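Local coordinates for enoyl-CoA hydratase (Mycobacterium avium, PDB 3OC7), which probably catalyses the reversible addition of water to the double bond of enoyl-CoA thioesters in fatty acid metabolism, as other crotonase-family hydratases do, at residues Pro20-Asn33 against Val56-Ala70. Sequence-based numbering, arbitrary orientation.
Sequences PVARLTLNSPHNRN and VRVVVLAHTGGTFCA
Ala22, Leu24 and Leu26 pair in parallel with Val59, Leu61 and His63, joining strands 21-26 and 58-63. The short strand axes come within 4.4 Å at an angle of 28°. The backbone bonds alternate from Ala22 N to Val58 O through to Thr64 N to Leu26 O, the latter at 3.0 Å. At the Pro20 end, Arg57 N donates to Pro20 O.

Apolar contacts line both faces of the sheet. On one, Leu24 CD1 meets Val59 CG1 at 4.1 Å, and helix 37-52 packs on both residues. Further along, Leu26 CD1 lies over a face of the Phe68 ring, toward its rim. On the other face, Val21 CG2 touches Val60 CG2, and helix 196-208 covers both. The Arg23 guanidinium has Val60 CG1 over its centre on one face.

Polar side chains join the loops beyond the strands. Thr64 OG1 donates to Asn27 OD1 at 2.9 Å. Asn33 lies between the two segments. Its CG lies anti to the carbonyl carbon (chi1 -63°), which brings ND2 to Thr67 O at 3.0 Å and Thr64 O at 3.2 Å. Its OD1 accepts from Ser28 N, so both ends of the amide are held. Thr64 O also receives His63 ND1, from the opposite face of its carbonyl plane to Asn33 ND2; His63 NE2 accepts from the backbone N of Asp116. Arg32 bends at chi3 (70°) and gives Thr67 OG1 two weak bonds, from NE and NH2.

Beyond strand 58-63 the chain turns at Phe68, as strand 67-69 enters the second sheet. With helix 37-52 as the connection, strands 21-26 and 58-63 form a beta-alpha-beta unit of the crotonase fold.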
ATOM      1  N   PRO A  20      -5.695  -6.169 -32.060  1.00 20.54           N
ATOM      2  CA  PRO A  20      -6.670  -5.202 -31.512  1.00 19.39           C
ATOM      3  C   PRO A  20      -6.006  -4.117 -30.641  1.00 18.06           C
ATOM      4  O   PRO A  20      -6.454  -3.837 -29.513  1.00 17.17           O
ATOM      5  CB  PRO A  20      -7.608  -6.083 -30.676  1.00 19.89           C
ATOM      6  CG  PRO A  20      -6.753  -7.219 -30.243  1.00 20.05           C
ATOM      7  CD  PRO A  20      -5.723  -7.452 -31.328  1.00 20.50           C
ATOM      8  N   VAL A  21      -4.982  -3.487 -31.216  1.00 16.85           N
ATOM      9  CA  VAL A  21      -4.061  -2.587 -30.516  1.00 15.87           C
ATOM     10  C   VAL A  21      -3.639  -1.360 -31.361  1.00 14.99           C
ATOM     11  O   VAL A  21      -3.389  -1.464 -32.583  1.00 15.27           O
ATOM     12  CB  VAL A  21      -2.805  -3.368 -29.961  1.00 15.81           C
ATOM     13  CG1 VAL A  21      -2.032  -4.087 -31.081  1.00 18.08           C
ATOM     14  CG2 VAL A  21      -1.881  -2.465 -29.137  1.00 17.83           C
ATOM     15  N   ALA A  22      -3.585  -0.199 -30.709  1.00 13.32           N
ATOM     16  CA  ALA A  22      -2.974   1.015 -31.274  1.00 13.50           C
ATOM     17  C   ALA A  22      -1.669   1.367 -30.544  1.00 13.26           C
ATOM     18  O   ALA A  22      -1.630   1.326 -29.312  1.00 13.78           O
ATOM     19  CB  ALA A  22      -3.964   2.201 -31.234  1.00 13.48           C
ATOM     20  N   ARG A  23      -0.608   1.695 -31.291  1.00 13.11           N
ATOM     21  CA  ARG A  23       0.695   2.112 -30.729  1.00 12.94           C
ATOM     22  C   ARG A  23       0.912   3.615 -30.928  1.00 12.63           C
ATOM     23  O   ARG A  23       0.867   4.095 -32.076  1.00 13.55           O
ATOM     24  CB  ARG A  23       1.840   1.304 -31.363  1.00 13.62           C
ATOM     25  CG  ARG A  23       3.250   1.555 -30.799  1.00 17.14           C
ATOM     26  CD  ARG A  23       4.287   0.619 -31.432  1.00 23.02           C
ATOM     27  NE  ARG A  23       4.288  -0.695 -30.787  1.00 26.11           N
ATOM     28  CZ  ARG A  23       5.260  -1.159 -30.000  1.00 26.35           C
ATOM     29  NH1 ARG A  23       6.347  -0.431 -29.772  1.00 27.95           N
ATOM     30  NH2 ARG A  23       5.149  -2.358 -29.444  1.00 28.05           N
ATOM     31  N   LEU A  24       1.109   4.348 -29.824  1.00 11.87           N
ATOM     32  CA  LEU A  24       1.459   5.779 -29.837  1.00 11.82           C
ATOM     33  C   LEU A  24       2.933   5.937 -29.466  1.00 11.81           C
ATOM     34  O   LEU A  24       3.322   5.620 -28.323  1.00 11.83           O
ATOM     35  CB  LEU A  24       0.576   6.576 -28.846  1.00 12.62           C
ATOM     36  CG  LEU A  24      -0.952   6.492 -28.971  1.00 12.94           C
ATOM     37  CD1 LEU A  24      -1.681   7.276 -27.888  1.00 13.11           C
ATOM     38  CD2 LEU A  24      -1.461   6.933 -30.357  1.00 15.41           C
ATOM     39  N   THR A  25       3.765   6.398 -30.406  1.00 11.97           N
ATOM     40  CA  THR A  25       5.219   6.490 -30.165  1.00 12.14           C
ATOM     41  C   THR A  25       5.692   7.939 -30.017  1.00 12.20           C
ATOM     42  O   THR A  25       5.573   8.744 -30.959  1.00 12.81           O
ATOM     43  CB  THR A  25       6.062   5.803 -31.312  1.00 11.54           C
ATOM     44  OG1 THR A  25       5.570   4.472 -31.549  1.00 13.04           O
ATOM     45  CG2 THR A  25       7.595   5.768 -30.997  1.00 13.73           C
ATOM     46  N   LEU A  26       6.258   8.265 -28.853  1.00 12.14           N
ATOM     47  CA  LEU A  26       6.926   9.571 -28.643  1.00 12.66           C
ATOM     48  C   LEU A  26       8.181   9.654 -29.541  1.00 13.23           C
ATOM     49  O   LEU A  26       9.065   8.798 -29.445  1.00 13.07           O
ATOM     50  CB  LEU A  26       7.297   9.790 -27.160  1.00 12.87           C
ATOM     51  CG  LEU A  26       6.219   9.628 -26.077  1.00 14.57           C
ATOM     52  CD1 LEU A  26       6.817   9.674 -24.678  1.00 17.09           C
ATOM     53  CD2 LEU A  26       5.138  10.680 -26.219  1.00 15.80           C
ATOM     54  N   ASN A  27       8.246  10.671 -30.408  1.00 13.48           N
ATOM     55  CA  ASN A  27       9.300  10.781 -31.462  1.00 13.91           C
ATOM     56  C   ASN A  27       9.771  12.236 -31.681  1.00 14.41           C
ATOM     57  O   ASN A  27       9.566  12.831 -32.763  1.00 14.94           O
ATOM     58  CB  ASN A  27       8.800  10.138 -32.775  1.00 14.51           C
ATOM     59  CG  ASN A  27       9.900   9.986 -33.837  1.00 14.84           C
ATOM     60  OD1 ASN A  27      11.085   9.760 -33.537  1.00 16.39           O
ATOM     61  ND2 ASN A  27       9.491  10.074 -35.103  1.00 18.79           N
ATOM     62  N   SER A  28      10.372  12.798 -30.633  1.00 15.12           N
ATOM     63  CA  SER A  28      10.846  14.189 -30.601  1.00 15.98           C
ATOM     64  C   SER A  28      12.345  14.184 -30.191  1.00 17.26           C
ATOM     65  O   SER A  28      12.697  14.662 -29.116  1.00 16.32           O
ATOM     66  CB  SER A  28       9.957  15.022 -29.629  1.00 15.39           C
ATOM     67  OG  SER A  28      10.324  16.396 -29.560  1.00 15.61           O
ATOM     68  N   PRO A  29      13.241  13.631 -31.055  1.00 19.08           N
ATOM     69  CA  PRO A  29      14.655  13.467 -30.659  1.00 20.44           C
ATOM     70  C   PRO A  29      15.453  14.748 -30.330  1.00 21.56           C
ATOM     71  O   PRO A  29      16.366  14.693 -29.481  1.00 22.54           O
ATOM     72  CB  PRO A  29      15.278  12.732 -31.857  1.00 20.62           C
ATOM     73  CG  PRO A  29      14.369  13.012 -33.007  1.00 20.14           C
ATOM     74  CD  PRO A  29      12.986  13.089 -32.402  1.00 19.37           C
ATOM     75  N   HIS A  30      15.092  15.878 -30.947  1.00 22.75           N
ATOM     76  CA  HIS A  30      15.788  17.166 -30.724  1.00 23.99           C
ATOM     77  C   HIS A  30      15.814  17.643 -29.262  1.00 23.61           C
ATOM     78  O   HIS A  30      16.776  18.290 -28.833  1.00 24.51           O
ATOM     79  CB  HIS A  30      15.274  18.271 -31.676  1.00 24.87           C
ATOM     80  CG  HIS A  30      13.926  18.831 -31.318  1.00 27.30           C
ATOM     81  ND1 HIS A  30      12.758  18.111 -31.452  1.00 29.12           N
ATOM     82  CD2 HIS A  30      13.560  20.057 -30.869  1.00 29.43           C
ATOM     83  CE1 HIS A  30      11.733  18.861 -31.085  1.00 29.82           C
ATOM     84  NE2 HIS A  30      12.193  20.045 -30.724  1.00 30.80           N
ATOM     85  N   ASN A  31      14.786  17.297 -28.489  1.00 22.49           N
ATOM     86  CA  ASN A  31      14.759  17.657 -27.066  1.00 21.91           C
ATOM     87  C   ASN A  31      14.535  16.474 -26.101  1.00 21.30           C
ATOM     88  O   ASN A  31      13.997  16.652 -25.004  1.00 21.41           O
ATOM     89  CB  ASN A  31      13.761  18.806 -26.800  1.00 21.43           C
ATOM     90  CG  ASN A  31      12.337  18.474 -27.231  1.00 20.57           C
ATOM     91  OD1 ASN A  31      11.482  19.369 -27.342  1.00 21.34           O
ATOM     92  ND2 ASN A  31      12.065  17.194 -27.461  1.00 17.22           N
ATOM     93  N   ARG A  32      14.965  15.279 -26.514  1.00 21.12           N
ATOM     94  CA  ARG A  32      14.838  14.060 -25.694  1.00 21.15           C
ATOM     95  C   ARG A  32      13.395  13.745 -25.262  1.00 20.13           C
ATOM     96  O   ARG A  32      13.149  13.368 -24.106  1.00 19.99           O
ATOM     97  CB  ARG A  32      15.781  14.110 -24.465  1.00 21.37           C
ATOM     98  CG  ARG A  32      17.274  14.143 -24.810  1.00 24.27           C
ATOM     99  CD  ARG A  32      18.183  14.404 -23.593  1.00 27.64           C
ATOM    100  NE  ARG A  32      18.222  13.274 -22.657  1.00 31.77           N
ATOM    101  CZ  ARG A  32      17.958  13.356 -21.351  1.00 32.80           C
ATOM    102  NH1 ARG A  32      17.657  14.526 -20.796  1.00 34.79           N
ATOM    103  NH2 ARG A  32      18.022  12.268 -20.592  1.00 33.07           N
ATOM    104  N   ASN A  33      12.452  13.893 -26.194  1.00 19.29           N
ATOM    105  CA  ASN A  33      11.026  13.628 -25.944  1.00 18.62           C
ATOM    106  C   ASN A  33      10.412  14.499 -24.829  1.00 18.83           C
ATOM    107  O   ASN A  33       9.597  14.021 -24.016  1.00 18.39           O
ATOM    108  CB  ASN A  33      10.779  12.121 -25.701  1.00 18.57           C
ATOM    109  CG  ASN A  33      11.122  11.244 -26.922  1.00 16.70           C
ATOM    110  OD1 ASN A  33      11.018  11.676 -28.075  1.00 16.06           O
ATOM    111  ND2 ASN A  33      11.488   9.982 -26.666  1.00 17.04           N
ATOM    112  N   VAL A  56     -10.052  -1.409 -31.684  1.00 16.07           N
ATOM    113  CA  VAL A  56      -8.998  -1.240 -30.672  1.00 14.93           C
ATOM    114  C   VAL A  56      -9.513  -1.585 -29.264  1.00 14.60           C
ATOM    115  O   VAL A  56     -10.546  -1.036 -28.820  1.00 15.42           O
ATOM    116  CB  VAL A  56      -8.409   0.210 -30.716  1.00 14.01           C
ATOM    117  CG1 VAL A  56      -7.332   0.413 -29.620  1.00 12.46           C
ATOM    118  CG2 VAL A  56      -7.815   0.524 -32.093  1.00 14.93           C
ATOM    119  N   ARG A  57      -8.801  -2.495 -28.578  1.00 14.42           N
ATOM    120  CA  ARG A  57      -9.101  -2.857 -27.169  1.00 13.85           C
ATOM    121  C   ARG A  57      -7.993  -2.502 -26.132  1.00 12.89           C
ATOM    122  O   ARG A  57      -8.225  -2.585 -24.915  1.00 13.70           O
ATOM    123  CB  ARG A  57      -9.580  -4.326 -27.051  1.00 13.76           C
ATOM    124  CG  ARG A  57     -10.968  -4.566 -27.710  1.00 15.11           C
ATOM    125  CD  ARG A  57     -11.616  -5.926 -27.390  1.00 15.99           C
ATOM    126  NE  ARG A  57     -10.822  -7.093 -27.782  1.00 16.76           N
ATOM    127  CZ  ARG A  57     -10.709  -7.565 -29.026  1.00 18.82           C
ATOM    128  NH1 ARG A  57     -11.325  -6.963 -30.040  1.00 21.28           N
ATOM    129  NH2 ARG A  57      -9.961  -8.635 -29.260  1.00 21.49           N
ATOM    130  N   VAL A  58      -6.826  -2.053 -26.613  1.00 12.76           N
ATOM    131  CA  VAL A  58      -5.689  -1.692 -25.760  1.00 11.97           C
ATOM    132  C   VAL A  58      -4.747  -0.723 -26.505  1.00 11.24           C
ATOM    133  O   VAL A  58      -4.656  -0.794 -27.755  1.00 11.64           O
ATOM    134  CB  VAL A  58      -4.938  -2.978 -25.257  1.00 12.09           C
ATOM    135  CG1 VAL A  58      -4.368  -3.791 -26.421  1.00 14.41           C
ATOM    136  CG2 VAL A  58      -3.831  -2.652 -24.235  1.00 13.02           C
ATOM    137  N   VAL A  59      -4.081   0.175 -25.759  1.00 10.79           N
ATOM    138  CA  VAL A  59      -3.034   1.092 -26.279  1.00 11.01           C
ATOM    139  C   VAL A  59      -1.643   0.820 -25.694  1.00 10.57           C
ATOM    140  O   VAL A  59      -1.532   0.569 -24.479  1.00 10.91           O
ATOM    141  CB  VAL A  59      -3.395   2.570 -25.906  1.00 10.62           C
ATOM    142  CG1 VAL A  59      -2.261   3.568 -26.262  1.00 12.32           C
ATOM    143  CG2 VAL A  59      -4.693   2.997 -26.569  1.00 14.05           C
ATOM    144  N   VAL A  60      -0.588   0.872 -26.525  1.00 10.22           N
ATOM    145  CA  VAL A  60       0.817   0.878 -26.051  1.00 10.34           C
ATOM    146  C   VAL A  60       1.433   2.276 -26.226  1.00 10.37           C
ATOM    147  O   VAL A  60       1.368   2.843 -27.333  1.00 11.54           O
ATOM    148  CB  VAL A  60       1.691  -0.192 -26.788  1.00  9.85           C
ATOM    149  CG1 VAL A  60       3.193  -0.093 -26.375  1.00 10.67           C
ATOM    150  CG2 VAL A  60       1.124  -1.611 -26.576  1.00 10.86           C
ATOM    151  N   LEU A  61       1.997   2.838 -25.143  1.00  9.87           N
ATOM    152  CA  LEU A  61       2.728   4.112 -25.189  1.00 10.20           C
ATOM    153  C   LEU A  61       4.242   3.810 -25.223  1.00 10.23           C
ATOM    154  O   LEU A  61       4.822   3.421 -24.189  1.00 10.64           O
ATOM    155  CB  LEU A  61       2.360   5.000 -23.983  1.00 10.27           C
ATOM    156  CG  LEU A  61       3.000   6.396 -23.834  1.00  9.81           C
ATOM    157  CD1 LEU A  61       2.729   7.336 -25.038  1.00 13.19           C
ATOM    158  CD2 LEU A  61       2.578   7.080 -22.506  1.00 12.03           C
ATOM    159  N   ALA A  62       4.871   4.008 -26.400  1.00 10.54           N
ATOM    160  CA  ALA A  62       6.274   3.655 -26.698  1.00 11.01           C
ATOM    161  C   ALA A  62       7.131   4.912 -26.968  1.00 10.90           C
ATOM    162  O   ALA A  62       6.608   6.041 -26.922  1.00 10.90           O
ATOM    163  CB  ALA A  62       6.315   2.683 -27.895  1.00 11.41           C
ATOM    164  N   HIS A  63       8.439   4.728 -27.221  1.00 10.67           N
ATOM    165  CA  HIS A  63       9.353   5.867 -27.527  1.00 11.05           C
ATOM    166  C   HIS A  63      10.478   5.467 -28.490  1.00 12.20           C
ATOM    167  O   HIS A  63      10.845   4.278 -28.564  1.00 12.84           O
ATOM    168  CB  HIS A  63       9.953   6.504 -26.244  1.00 11.44           C
ATOM    169  CG  HIS A  63      10.955   5.634 -25.535  1.00 10.84           C
ATOM    170  ND1 HIS A  63      12.322   5.812 -25.640  1.00 10.85           N
ATOM    171  CD2 HIS A  63      10.781   4.592 -24.682  1.00 11.28           C
ATOM    172  CE1 HIS A  63      12.942   4.911 -24.896  1.00 11.73           C
ATOM    173  NE2 HIS A  63      12.030   4.151 -24.310  1.00 12.58           N
ATOM    174  N   THR A  64      10.984   6.461 -29.236  1.00 11.81           N
ATOM    175  CA  THR A  64      12.278   6.347 -29.937  1.00 12.84           C
ATOM    176  C   THR A  64      13.381   6.938 -29.049  1.00 13.18           C
ATOM    177  O   THR A  64      13.099   7.641 -28.069  1.00 12.58           O
ATOM    178  CB  THR A  64      12.276   7.049 -31.340  1.00 12.59           C
ATOM    179  OG1 THR A  64      12.062   8.456 -31.187  1.00 13.52           O
ATOM    180  CG2 THR A  64      11.223   6.453 -32.272  1.00 15.43           C
ATOM    181  N   GLY A  65      14.633   6.648 -29.394  1.00 14.51           N
ATOM    182  CA  GLY A  65      15.799   7.194 -28.678  1.00 14.31           C
ATOM    183  C   GLY A  65      16.128   6.610 -27.300  1.00 14.83           C
ATOM    184  O   GLY A  65      15.438   5.714 -26.821  1.00 15.20           O
ATOM    185  N   GLY A  66      17.175   7.142 -26.663  1.00 14.57           N
ATOM    186  CA  GLY A  66      17.681   6.638 -25.380  1.00 15.13           C
ATOM    187  C   GLY A  66      17.009   7.188 -24.127  1.00 14.48           C
ATOM    188  O   GLY A  66      17.345   6.765 -23.009  1.00 14.28           O
ATOM    189  N   THR A  67      16.086   8.140 -24.313  1.00 13.97           N
ATOM    190  CA  THR A  67      15.308   8.757 -23.218  1.00 13.91           C
ATOM    191  C   THR A  67      13.799   8.561 -23.492  1.00 13.39           C
ATOM    192  O   THR A  67      13.286   8.925 -24.573  1.00 12.88           O
ATOM    193  CB  THR A  67      15.671  10.281 -23.054  1.00 14.07           C
ATOM    194  OG1 THR A  67      17.034  10.419 -22.644  1.00 16.60           O
ATOM    195  CG2 THR A  67      14.765  11.003 -22.024  1.00 14.12           C
ATOM    196  N   PHE A  68      13.082   7.986 -22.515  1.00 12.78           N
ATOM    197  CA  PHE A  68      11.602   7.886 -22.586  1.00 12.73           C
ATOM    198  C   PHE A  68      10.968   9.284 -22.585  1.00 13.49           C
ATOM    199  O   PHE A  68      10.222   9.636 -23.530  1.00 13.12           O
ATOM    200  CB  PHE A  68      11.035   6.989 -21.444  1.00 12.86           C
ATOM    201  CG  PHE A  68       9.503   6.994 -21.336  1.00 11.74           C
ATOM    202  CD1 PHE A  68       8.866   7.759 -20.350  1.00 13.15           C
ATOM    203  CD2 PHE A  68       8.704   6.242 -22.210  1.00 14.52           C
ATOM    204  CE1 PHE A  68       7.471   7.786 -20.228  1.00 15.10           C
ATOM    205  CE2 PHE A  68       7.285   6.251 -22.091  1.00 14.66           C
ATOM    206  CZ  PHE A  68       6.678   7.042 -21.090  1.00 14.59           C
ATOM    207  N   CYS A  69      11.289  10.071 -21.546  1.00 13.44           N
ATOM    208  CA  CYS A  69      10.828  11.468 -21.367  1.00 14.62           C
ATOM    209  C   CYS A  69      11.565  12.125 -20.199  1.00 15.78           C
ATOM    210  O   CYS A  69      11.560  11.602 -19.091  1.00 15.70           O
ATOM    211  CB  CYS A  69       9.303  11.536 -21.119  1.00 13.91           C
ATOM    212  SG  CYS A  69       8.599  13.216 -20.838  1.00 16.40           S
ATOM    213  N   ALA A  70      12.168  13.295 -20.441  1.00 17.87           N
ATOM    214  CA  ALA A  70      12.966  13.957 -19.393  1.00 19.90           C
ATOM    215  C   ALA A  70      12.299  15.179 -18.757  1.00 20.85           C
ATOM    216  O   ALA A  70      12.939  15.906 -17.980  1.00 21.70           O
ATOM    217  CB  ALA A  70      14.347  14.315 -19.905  1.00 20.63           C
TER
HETATM  218  O   HOH W   1      12.898  15.211 -22.387  1.00 36.48           O
HETATM  219  O   HOH W   2      13.359  10.666 -29.465  1.00 15.60           O